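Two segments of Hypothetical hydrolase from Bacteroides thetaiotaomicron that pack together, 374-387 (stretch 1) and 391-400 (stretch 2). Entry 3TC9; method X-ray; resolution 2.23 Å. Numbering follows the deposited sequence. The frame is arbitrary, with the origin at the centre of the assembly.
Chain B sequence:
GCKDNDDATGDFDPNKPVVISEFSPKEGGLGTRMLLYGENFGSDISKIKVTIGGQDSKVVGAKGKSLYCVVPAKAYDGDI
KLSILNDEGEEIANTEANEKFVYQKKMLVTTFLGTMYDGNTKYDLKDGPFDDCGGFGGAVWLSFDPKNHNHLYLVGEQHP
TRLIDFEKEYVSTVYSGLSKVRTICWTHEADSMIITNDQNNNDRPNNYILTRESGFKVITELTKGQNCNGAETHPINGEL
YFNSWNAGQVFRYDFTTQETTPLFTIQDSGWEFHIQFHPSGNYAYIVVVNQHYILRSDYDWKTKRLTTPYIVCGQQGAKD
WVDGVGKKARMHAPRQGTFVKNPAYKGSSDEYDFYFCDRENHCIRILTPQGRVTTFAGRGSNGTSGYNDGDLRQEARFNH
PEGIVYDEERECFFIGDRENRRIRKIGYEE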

# COMPACT_ATOMS: atom_id res chain seq x y z
N THR B 374 1.63 9.01 19.19
CA THR B 374 1.65 7.67 19.80
C THR B 374 3.10 7.17 19.82
O THR B 374 3.97 7.84 19.27
CB THR B 374 0.71 6.69 19.07
OG1 THR B 374 1.09 6.65 17.72
CG2 THR B 374 -0.79 7.07 19.19
N THR B 375 3.36 6.00 20.44
CA THR B 375 4.70 5.43 20.49
C THR B 375 4.70 4.19 19.63
O THR B 375 3.85 3.31 19.78
CB THR B 375 5.12 5.18 21.93
OG1 THR B 375 5.13 6.45 22.57
CG2 THR B 375 6.51 4.47 22.06
N PHE B 376 5.65 4.12 18.72
CA PHE B 376 5.75 2.99 17.81
C PHE B 376 6.60 1.87 18.38
O PHE B 376 6.19 0.70 18.32
CB PHE B 376 6.32 3.47 16.46
CG PHE B 376 6.47 2.43 15.37
CD1 PHE B 376 5.37 1.68 14.94
CD2 PHE B 376 7.68 2.25 14.72
CE1 PHE B 376 5.50 0.77 13.88
CE2 PHE B 376 7.81 1.35 13.67
CZ PHE B 376 6.71 0.63 13.23
N ALA B 377 7.80 2.20 18.88
CA ALA B 377 8.76 1.18 19.31
C ALA B 377 9.68 1.69 20.36
O ALA B 377 10.01 2.87 20.38
CB ALA B 377 9.60 0.72 18.12
N GLY B 378 10.10 0.79 21.23
CA GLY B 378 11.01 1.11 22.32
C GLY B 378 10.31 1.04 23.65
O GLY B 378 9.09 0.83 23.71
N ARG B 379 11.10 1.23 24.73
CA ARG B 379 10.66 1.22 26.12
C ARG B 379 10.09 -0.16 26.53
O ARG B 379 9.31 -0.25 27.45
CB ARG B 379 9.65 2.37 26.41
CG ARG B 379 10.17 3.74 26.00
CD ARG B 379 9.13 4.82 26.16
NE ARG B 379 8.83 5.10 27.58
CZ ARG B 379 9.48 5.99 28.32
NH1 ARG B 379 10.49 6.68 27.81
NH2 ARG B 379 9.12 6.20 29.57
N GLY B 380 10.55 -1.22 25.89
CA GLY B 380 10.16 -2.58 26.24
C GLY B 380 10.95 -3.09 27.43
O GLY B 380 11.74 -2.34 28.02
N SER B 381 10.73 -4.36 27.80
CA SER B 381 11.44 -5.06 28.87
C SER B 381 11.46 -4.31 30.21
O SER B 381 12.46 -4.37 30.94
CB SER B 381 12.88 -5.36 28.47
OG SER B 381 13.00 -5.95 27.18
N ASN B 382 10.36 -3.62 30.53
CA ASN B 382 10.20 -2.92 31.80
C ASN B 382 11.30 -1.82 32.01
O ASN B 382 11.73 -1.53 33.13
CB ASN B 382 10.17 -3.96 32.96
CG ASN B 382 9.45 -3.48 34.20
OD1 ASN B 382 8.32 -2.95 34.13
ND2 ASN B 382 10.09 -3.65 35.36
N GLY B 383 11.70 -1.18 30.91
CA GLY B 383 12.72 -0.14 30.97
C GLY B 383 12.59 0.91 29.90
O GLY B 383 11.62 0.91 29.13
N THR B 384 13.53 1.83 29.87
CA THR B 384 13.56 2.90 28.88
C THR B 384 14.77 2.65 28.01
O THR B 384 14.64 2.03 26.96
CB THR B 384 13.51 4.31 29.52
OG1 THR B 384 14.59 4.45 30.46
CG2 THR B 384 12.19 4.59 30.23
N SER B 385 15.94 3.12 28.44
CA SER B 385 17.16 2.92 27.67
C SER B 385 17.68 1.49 27.84
O SER B 385 17.53 0.88 28.91
CB SER B 385 18.24 3.90 28.11
OG SER B 385 18.49 3.75 29.50
N GLY B 386 18.33 1.00 26.79
CA GLY B 386 18.94 -0.32 26.80
C GLY B 386 19.21 -0.80 25.40
O GLY B 386 19.20 -0.01 24.44
N TYR B 387 19.47 -2.10 25.27
CA TYR B 387 19.72 -2.73 23.98
C TYR B 387 19.00 -4.07 23.96
O TYR B 387 19.47 -5.04 24.56
CB TYR B 387 21.23 -2.85 23.69
CG TYR B 387 21.51 -3.63 22.42
CD1 TYR B 387 21.00 -3.22 21.20
CD2 TYR B 387 22.27 -4.81 22.46
CE1 TYR B 387 21.22 -3.96 20.04
CE2 TYR B 387 22.50 -5.55 21.31
CZ TYR B 387 21.97 -5.13 20.09
OH TYR B 387 22.18 -5.84 18.94
N ASP B 391 9.78 -7.71 20.08
CA ASP B 391 8.49 -7.03 20.07
C ASP B 391 8.69 -5.51 20.29
O ASP B 391 9.31 -5.09 21.28
CB ASP B 391 7.53 -7.62 21.12
CG ASP B 391 6.11 -7.06 21.02
OD1 ASP B 391 5.86 -5.96 21.56
OD2 ASP B 391 5.27 -7.69 20.33
N LEU B 392 8.17 -4.70 19.34
CA LEU B 392 8.27 -3.22 19.30
C LEU B 392 7.98 -2.54 20.64
O LEU B 392 8.75 -1.69 21.04
CB LEU B 392 7.31 -2.67 18.25
CG LEU B 392 7.89 -2.43 16.85
CD1 LEU B 392 8.50 -3.68 16.29
CD2 LEU B 392 6.79 -1.94 15.90
N ARG B 393 6.92 -2.95 21.35
CA ARG B 393 6.55 -2.33 22.61
C ARG B 393 6.83 -3.16 23.85
O ARG B 393 7.07 -2.58 24.90
CB ARG B 393 5.06 -1.95 22.59
CG ARG B 393 4.71 -0.90 21.54
CD ARG B 393 5.39 0.45 21.70
NE ARG B 393 5.20 1.04 23.03
CZ ARG B 393 4.16 1.78 23.40
NH1 ARG B 393 3.19 2.05 22.53
NH2 ARG B 393 4.08 2.25 24.64
N GLN B 394 6.80 -4.50 23.76
CA GLN B 394 7.01 -5.40 24.91
C GLN B 394 8.47 -5.73 25.22
O GLN B 394 8.80 -5.86 26.40
CB GLN B 394 6.24 -6.72 24.70
CG GLN B 394 4.70 -6.56 24.72
CD GLN B 394 4.24 -5.75 25.92
OE1 GLN B 394 4.35 -6.18 27.09
NE2 GLN B 394 3.78 -4.54 25.67
N GLU B 395 9.34 -5.80 24.21
CA GLU B 395 10.74 -6.21 24.39
C GLU B 395 11.77 -5.17 23.97
O GLU B 395 12.76 -4.96 24.70
CB GLU B 395 11.02 -7.50 23.57
CG GLU B 395 10.17 -8.70 23.97
CD GLU B 395 10.45 -9.99 23.22
OE1 GLU B 395 10.46 -9.97 21.96
OE2 GLU B 395 10.54 -11.05 23.89
N ALA B 396 11.59 -4.58 22.78
CA ALA B 396 12.58 -3.69 22.18
C ALA B 396 12.98 -2.47 23.04
O ALA B 396 12.14 -1.83 23.66
CB ALA B 396 12.11 -3.22 20.82
N ARG B 397 14.29 -2.16 23.05
CA ARG B 397 14.87 -1.00 23.69
C ARG B 397 15.94 -0.40 22.83
O ARG B 397 16.68 -1.12 22.15
CB ARG B 397 15.48 -1.32 25.04
CG ARG B 397 14.48 -1.34 26.15
CD ARG B 397 14.95 -2.43 27.05
NE ARG B 397 15.21 -1.94 28.39
CZ ARG B 397 15.82 -2.65 29.33
NH1 ARG B 397 16.31 -3.86 29.06
NH2 ARG B 397 15.95 -2.16 30.55
N PHE B 398 16.03 0.94 22.88
CA PHE B 398 17.04 1.77 22.22
C PHE B 398 17.76 2.56 23.27
O PHE B 398 17.28 2.65 24.39
CB PHE B 398 16.39 2.73 21.20
CG PHE B 398 15.53 2.05 20.18
CD1 PHE B 398 16.10 1.48 19.04
CD2 PHE B 398 14.15 1.99 20.34
CE1 PHE B 398 15.29 0.86 18.08
CE2 PHE B 398 13.35 1.35 19.40
CZ PHE B 398 13.92 0.80 18.27
N ASN B 399 18.89 3.16 22.92
CA ASN B 399 19.63 4.01 23.84
C ASN B 399 20.07 5.23 23.06
O ASN B 399 21.08 5.20 22.36
CB ASN B 399 20.78 3.27 24.49
CG ASN B 399 21.31 3.96 25.70
OD1 ASN B 399 21.04 5.14 25.96
ND2 ASN B 399 22.14 3.24 26.45
N HIS B 400 19.26 6.29 23.15
CA HIS B 400 19.40 7.58 22.47
C HIS B 400 19.28 7.39 20.95
O HIS B 400 20.27 7.63 20.25
CB HIS B 400 20.72 8.27 22.86
CG HIS B 400 20.75 8.83 24.25
ND1 HIS B 400 21.91 8.84 24.99
CD2 HIS B 400 19.76 9.39 24.98
CE1 HIS B 400 21.60 9.43 26.13
NE2 HIS B 400 20.31 9.77 26.18
O HOH W 1 1.06 4.59 22.27
O HOH W 2 6.93 0.11 25.19
O HOH W 3 13.80 2.01 24.55
O HOH W 4 16.22 0.96 31.40

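The direct hydrogen bonds between the two stretches are mostly backbone to backbone, and regular secondary structure is almost absent. Stretch 1 arrives in a strand that begins earlier in the chain, and turns a corner at Ala-377; stretch 2 has no helix or strand. What joins them is a series of amides from stretch 1 given to carbonyls of stretch 2. Gly-378 N donates to Leu-392 O at 2.8 Å, Gly-380 N to Ala-396 O at 2.8 Å, and Ser-381 N to Gln-394 O at 2.8 Å, the last nearly linear at 177°. Farther along, Gly-386 N reaches Phe-398 O at 3.1 Å. The start of stretch 2 is also folded on itself: Asp-391 O accepts from Glu-395 N (3.0 Å) and Ala-396 N (2.8 Å), while Asp-391 OD1 takes Gln-394 N at 2.8 Å.

Glycine is the price of this closeness. At Gly-380 an ideal CB would lie 2.4 Å from Glu-395 C, a clash, and at Gly-383 it would lie 2.3 Å from Arg-397 NH2. Gly-378 is constrained twice, since its backbone angles alone call for glycine and a CB would also sit 3.1 Å from Phe-398 CD2. Gly-380 and Gly-383 bound a type I' turn, closed by Gly-383 N to Gly-380 O at 3.1 Å, with Ser-381 inside the turn and its CA-to-CB bond pointing toward stretch 2. There the serine adds a side-chain bond to its backbone one, Ser-381 OG donating to Glu-395 O at 2.7 Å.

The apolar part is small and centres on the corner. Leu-392 CD2 lies over one face of the Phe-376 ring, 3.8 Å from its centroid and 20° off the normal. The Ala-377 methyl touches both Leu-392 and Phe-398, with Ala-377 CB 3.8 Å from Leu-392 CG and 4.0 Å from Phe-398 CE2. Phe-398 presents its ring edge to Gly-378 CA, 3.7 Å from Phe-398 CE2.

Two arginines have the largest covered areas. The CA-to-CB bond of Arg-397 points toward stretch 1, and the side chain runs along its loop: Arg-397 CD is 3.4 Å from Gly-380 O, and Ser-381 CB lies over one guanidinium face. The CA-to-CB bond of Arg-393 points away, but the end of the side chain returns to set a guanidinium face against Thr-375 CB.

Water adds further polar links. One molecule donates to Gly-378 O and Arg-393 O, each 2.7 Å from the water O, and accepts from Arg-393 NE at 2.9 Å. Another accepts from Arg-379 N at 2.8 Å and Phe-398 N at 3.0 Å while its O donates to Thr-384 O at 2.6 Å, linking backbone groups that do not bond directly.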